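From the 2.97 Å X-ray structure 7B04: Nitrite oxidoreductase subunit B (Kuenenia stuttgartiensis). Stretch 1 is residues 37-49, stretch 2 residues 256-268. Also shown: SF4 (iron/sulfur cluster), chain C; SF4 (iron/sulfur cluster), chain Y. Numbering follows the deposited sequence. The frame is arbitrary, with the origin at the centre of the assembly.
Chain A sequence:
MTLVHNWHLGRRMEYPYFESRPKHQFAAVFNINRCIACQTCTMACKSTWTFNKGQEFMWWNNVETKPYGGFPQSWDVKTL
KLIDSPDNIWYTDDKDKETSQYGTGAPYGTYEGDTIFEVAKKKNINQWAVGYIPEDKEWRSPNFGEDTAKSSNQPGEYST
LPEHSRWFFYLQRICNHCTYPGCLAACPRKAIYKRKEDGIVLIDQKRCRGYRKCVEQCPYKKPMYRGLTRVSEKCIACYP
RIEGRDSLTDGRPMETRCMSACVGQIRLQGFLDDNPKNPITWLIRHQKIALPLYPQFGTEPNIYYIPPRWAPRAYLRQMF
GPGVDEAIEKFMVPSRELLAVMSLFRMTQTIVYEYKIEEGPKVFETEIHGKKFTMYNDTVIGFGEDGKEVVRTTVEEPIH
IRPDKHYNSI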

# COMPACT_ATOMS: atom_id res chain seq x y z
N ALA A 37 -2.51 -3.20 -8.31
CA ALA A 37 -1.94 -1.86 -8.13
C ALA A 37 -1.24 -1.72 -6.78
O ALA A 37 -1.23 -0.63 -6.19
CB ALA A 37 -2.99 -0.77 -8.30
N CYS A 38 -0.64 -2.80 -6.28
CA CYS A 38 0.06 -2.72 -5.00
C CYS A 38 1.35 -1.93 -5.09
O CYS A 38 1.92 -1.59 -4.04
CB CYS A 38 0.35 -4.13 -4.47
SG CYS A 38 1.47 -5.09 -5.50
N GLN A 39 1.83 -1.63 -6.30
CA GLN A 39 3.07 -0.88 -6.51
C GLN A 39 4.26 -1.53 -5.80
O GLN A 39 5.23 -0.85 -5.45
CB GLN A 39 2.93 0.58 -6.07
CG GLN A 39 1.62 1.24 -6.50
CD GLN A 39 1.64 1.72 -7.94
OE1 GLN A 39 2.70 1.93 -8.52
NE2 GLN A 39 0.46 1.89 -8.52
N THR A 40 4.19 -2.84 -5.57
CA THR A 40 5.34 -3.57 -5.05
C THR A 40 6.50 -3.53 -6.04
O THR A 40 7.66 -3.31 -5.66
CB THR A 40 4.96 -5.01 -4.74
OG1 THR A 40 3.93 -5.03 -3.75
CG2 THR A 40 6.17 -5.79 -4.24
N CYS A 41 6.20 -3.75 -7.32
CA CYS A 41 7.21 -3.59 -8.37
C CYS A 41 7.80 -2.18 -8.35
O CYS A 41 8.99 -2.00 -8.60
CB CYS A 41 6.59 -3.89 -9.73
SG CYS A 41 4.98 -3.11 -9.99
N THR A 42 6.96 -1.18 -8.06
CA THR A 42 7.43 0.20 -8.03
C THR A 42 8.52 0.39 -6.98
O THR A 42 9.57 0.99 -7.26
CB THR A 42 6.26 1.14 -7.76
OG1 THR A 42 5.21 0.88 -8.71
CG2 THR A 42 6.70 2.58 -7.87
N MET A 43 8.29 -0.11 -5.77
CA MET A 43 9.28 0.02 -4.71
C MET A 43 10.47 -0.90 -4.93
O MET A 43 11.54 -0.65 -4.36
CB MET A 43 8.62 -0.26 -3.36
CG MET A 43 7.44 0.66 -3.07
SD MET A 43 7.90 2.40 -3.12
CE MET A 43 6.30 3.19 -2.99
N ALA A 44 10.31 -1.97 -5.72
CA ALA A 44 11.44 -2.82 -6.06
C ALA A 44 12.51 -2.04 -6.81
O ALA A 44 13.69 -2.07 -6.45
CB ALA A 44 10.97 -4.01 -6.89
N CYS A 45 12.10 -1.31 -7.85
CA CYS A 45 13.06 -0.52 -8.62
C CYS A 45 13.55 0.68 -7.82
O CYS A 45 14.74 1.03 -7.89
CB CYS A 45 12.42 -0.06 -9.93
SG CYS A 45 13.52 0.88 -11.00
N LYS A 46 12.67 1.31 -7.05
CA LYS A 46 13.05 2.50 -6.29
C LYS A 46 14.14 2.18 -5.27
O LYS A 46 15.19 2.83 -5.24
CB LYS A 46 11.82 3.10 -5.60
CG LYS A 46 12.14 4.13 -4.53
CD LYS A 46 12.89 5.33 -5.10
CE LYS A 46 11.97 6.20 -5.95
NZ LYS A 46 12.65 7.44 -6.43
N SER A 47 13.90 1.17 -4.42
CA SER A 47 14.85 0.80 -3.38
C SER A 47 16.17 0.25 -3.92
O SER A 47 17.05 -0.08 -3.11
CB SER A 47 14.21 -0.22 -2.43
OG SER A 47 13.93 -1.43 -3.11
N THR A 48 16.32 0.14 -5.23
CA THR A 48 17.50 -0.48 -5.83
C THR A 48 18.30 0.46 -6.72
O THR A 48 19.53 0.43 -6.68
CB THR A 48 17.08 -1.71 -6.64
OG1 THR A 48 16.26 -2.56 -5.83
CG2 THR A 48 18.30 -2.50 -7.11
N TRP A 49 17.64 1.30 -7.51
CA TRP A 49 18.33 2.09 -8.52
C TRP A 49 18.10 3.59 -8.41
O TRP A 49 19.01 4.36 -8.72
CB TRP A 49 17.90 1.65 -9.93
CG TRP A 49 18.06 0.19 -10.19
CD1 TRP A 49 17.06 -0.72 -10.39
CD2 TRP A 49 19.29 -0.54 -10.31
NE1 TRP A 49 17.59 -1.97 -10.62
CE2 TRP A 49 18.96 -1.88 -10.57
CE3 TRP A 49 20.64 -0.18 -10.21
CZ2 TRP A 49 19.93 -2.87 -10.74
CZ3 TRP A 49 21.60 -1.16 -10.38
CH2 TRP A 49 21.24 -2.49 -10.64
N THR A 256 14.29 -9.67 -13.84
CA THR A 256 14.63 -8.36 -13.31
C THR A 256 13.91 -8.12 -11.99
O THR A 256 12.92 -8.77 -11.65
CB THR A 256 14.36 -7.24 -14.31
OG1 THR A 256 14.86 -6.00 -13.79
CG2 THR A 256 12.91 -7.07 -14.53
N ARG A 257 14.45 -7.16 -11.26
CA ARG A 257 14.04 -6.93 -9.88
C ARG A 257 12.57 -6.54 -9.77
O ARG A 257 11.88 -6.93 -8.82
CB ARG A 257 14.93 -5.86 -9.27
CG ARG A 257 14.68 -5.72 -7.84
CD ARG A 257 15.88 -5.47 -7.01
NE ARG A 257 15.40 -4.99 -5.73
CZ ARG A 257 14.77 -5.76 -4.85
NH1 ARG A 257 14.32 -5.24 -3.72
NH2 ARG A 257 14.60 -7.07 -5.08
N CYS A 258 12.05 -5.76 -10.73
CA CYS A 258 10.64 -5.39 -10.68
C CYS A 258 9.74 -6.57 -11.04
O CYS A 258 8.62 -6.66 -10.52
CB CYS A 258 10.37 -4.20 -11.61
SG CYS A 258 10.63 -4.55 -13.36
N MET A 259 10.19 -7.47 -11.91
CA MET A 259 9.37 -8.63 -12.26
C MET A 259 9.29 -9.62 -11.11
O MET A 259 8.21 -10.16 -10.83
CB MET A 259 9.91 -9.33 -13.51
CG MET A 259 10.00 -8.46 -14.75
SD MET A 259 8.49 -7.78 -15.43
CE MET A 259 9.18 -6.68 -16.66
N SER A 260 10.41 -9.86 -10.43
CA SER A 260 10.42 -10.83 -9.33
C SER A 260 9.55 -10.38 -8.17
O SER A 260 9.08 -11.23 -7.40
CB SER A 260 11.85 -11.06 -8.86
OG SER A 260 11.89 -11.90 -7.72
N ALA A 261 9.33 -9.08 -8.02
CA ALA A 261 8.54 -8.53 -6.92
C ALA A 261 7.04 -8.68 -7.10
O ALA A 261 6.31 -8.50 -6.12
CB ALA A 261 8.86 -7.04 -6.76
N CYS A 262 6.56 -9.01 -8.29
CA CYS A 262 5.13 -8.92 -8.58
C CYS A 262 4.30 -9.84 -7.70
O CYS A 262 4.46 -11.06 -7.74
CB CYS A 262 4.84 -9.24 -10.03
SG CYS A 262 3.11 -8.93 -10.48
N VAL A 263 3.37 -9.25 -6.96
CA VAL A 263 2.67 -9.97 -5.91
C VAL A 263 1.46 -10.71 -6.46
O VAL A 263 1.21 -11.87 -6.09
CB VAL A 263 2.27 -8.98 -4.81
CG1 VAL A 263 1.74 -9.73 -3.61
CG2 VAL A 263 3.46 -8.14 -4.48
N GLY A 264 0.69 -10.08 -7.34
CA GLY A 264 -0.49 -10.72 -7.86
C GLY A 264 -0.20 -11.66 -9.01
O GLY A 264 -1.10 -11.98 -9.80
N GLN A 265 1.05 -12.13 -9.09
CA GLN A 265 1.48 -13.12 -10.08
C GLN A 265 1.00 -12.77 -11.49
O GLN A 265 0.42 -13.60 -12.19
CB GLN A 265 1.01 -14.52 -9.68
CG GLN A 265 1.55 -15.00 -8.34
CD GLN A 265 0.92 -16.31 -7.90
OE1 GLN A 265 -0.01 -16.81 -8.53
NE2 GLN A 265 1.42 -16.87 -6.80
N ILE A 266 1.26 -11.53 -11.92
CA ILE A 266 0.77 -11.09 -13.22
C ILE A 266 1.84 -11.03 -14.31
O ILE A 266 1.50 -11.06 -15.50
CB ILE A 266 0.08 -9.72 -13.11
CG1 ILE A 266 1.09 -8.58 -13.25
CG2 ILE A 266 -0.64 -9.58 -11.78
CD1 ILE A 266 0.47 -7.26 -13.62
N ARG A 267 3.12 -10.94 -13.94
CA ARG A 267 4.18 -10.69 -14.91
C ARG A 267 5.14 -11.87 -14.96
O ARG A 267 5.56 -12.38 -13.91
CB ARG A 267 4.93 -9.39 -14.61
CG ARG A 267 5.40 -9.25 -13.22
CD ARG A 267 6.15 -7.95 -12.99
NE ARG A 267 5.41 -6.74 -13.35
CZ ARG A 267 5.88 -5.52 -13.14
NH1 ARG A 267 5.16 -4.46 -13.49
NH2 ARG A 267 7.07 -5.35 -12.59
N LEU A 268 5.48 -12.29 -16.17
CA LEU A 268 6.50 -13.30 -16.43
C LEU A 268 7.52 -12.69 -17.37
O LEU A 268 7.16 -12.19 -18.44
CB LEU A 268 5.89 -14.56 -17.05
CG LEU A 268 6.85 -15.72 -17.34
CD1 LEU A 268 7.18 -16.46 -16.06
CD2 LEU A 268 6.26 -16.66 -18.38
FE1 SF4 C . 1.32 -5.32 -7.76
FE2 SF4 C . 3.09 -4.29 -9.57
FE3 SF4 C . 0.55 -4.95 -10.36
FE4 SF4 C . 2.35 -6.92 -9.72
S1 SF4 C . 2.50 -5.44 -11.45
S2 SF4 C . 0.17 -6.79 -9.07
S3 SF4 C . 3.50 -5.91 -8.03
S4 SF4 C . 1.14 -3.33 -8.86
FE1 SF4 Y . 13.83 -1.01 -12.21
FE2 SF4 Y . 13.75 -1.30 -14.93
FE3 SF4 Y . 12.18 -2.87 -13.33
FE4 SF4 Y . 14.89 -3.24 -13.38
S1 SF4 Y . 13.43 -3.55 -15.11
S2 SF4 Y . 13.55 -3.17 -11.53
S3 SF4 Y . 15.61 -1.10 -13.63
S4 SF4 Y . 12.05 -0.61 -13.57

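Two iron-sulfur clusters join the stretches, because each takes cysteines from both. In the chain C cluster Cys38 SG binds FE1, Cys41 SG FE2 and Cys262 SG FE4; in the chain Y cluster Cys45 SG binds FE1 and Cys258 SG FE3, each at 2.3 Å. Within each pair four residues apart, Cys41 (p) with Cys45 (t) and Cys258 (p) with Cys262 (t), the two serve different clusters; p goes to chain C in stretch 1 and to chain Y in stretch 2.

All contacting residues are buried, the stretches covering 478 Å² summed over both sides. Between the clusters Cys41 CA lies 4.5 Å from Cys258 CA. Small residues suit this place: Ala44 CB lies 3.7 Å from Ala261 CB and 4.0 Å from Cys258 CA. Beside them, Thr40 (m) sets OG1 3.2 Å from Val263 CG2, and its CG2 3.9 Å from Ala261 CB.

A hydrogen bond across the stretches runs from Arg257 NE to Thr48 OG1, 2.6 Å. Thr48 (m) also donates OG1 to Ala44 O at 2.7 Å, so its hydroxyl relays between arginine and helix. Arg257 keeps chi1 and chi3 at t, with chi2 at 142°, between the usual wells, and lays one guanidinium face over Ala44 CA. Arg267 curls p, t, p, bringing NH2 3.2 Å from Cys41 CB and, within stretch 2, to Cys258 O in a weak 2.9 Å bond; Arg267 NH1 lies 3.5 Å from S1 of the chain C cluster.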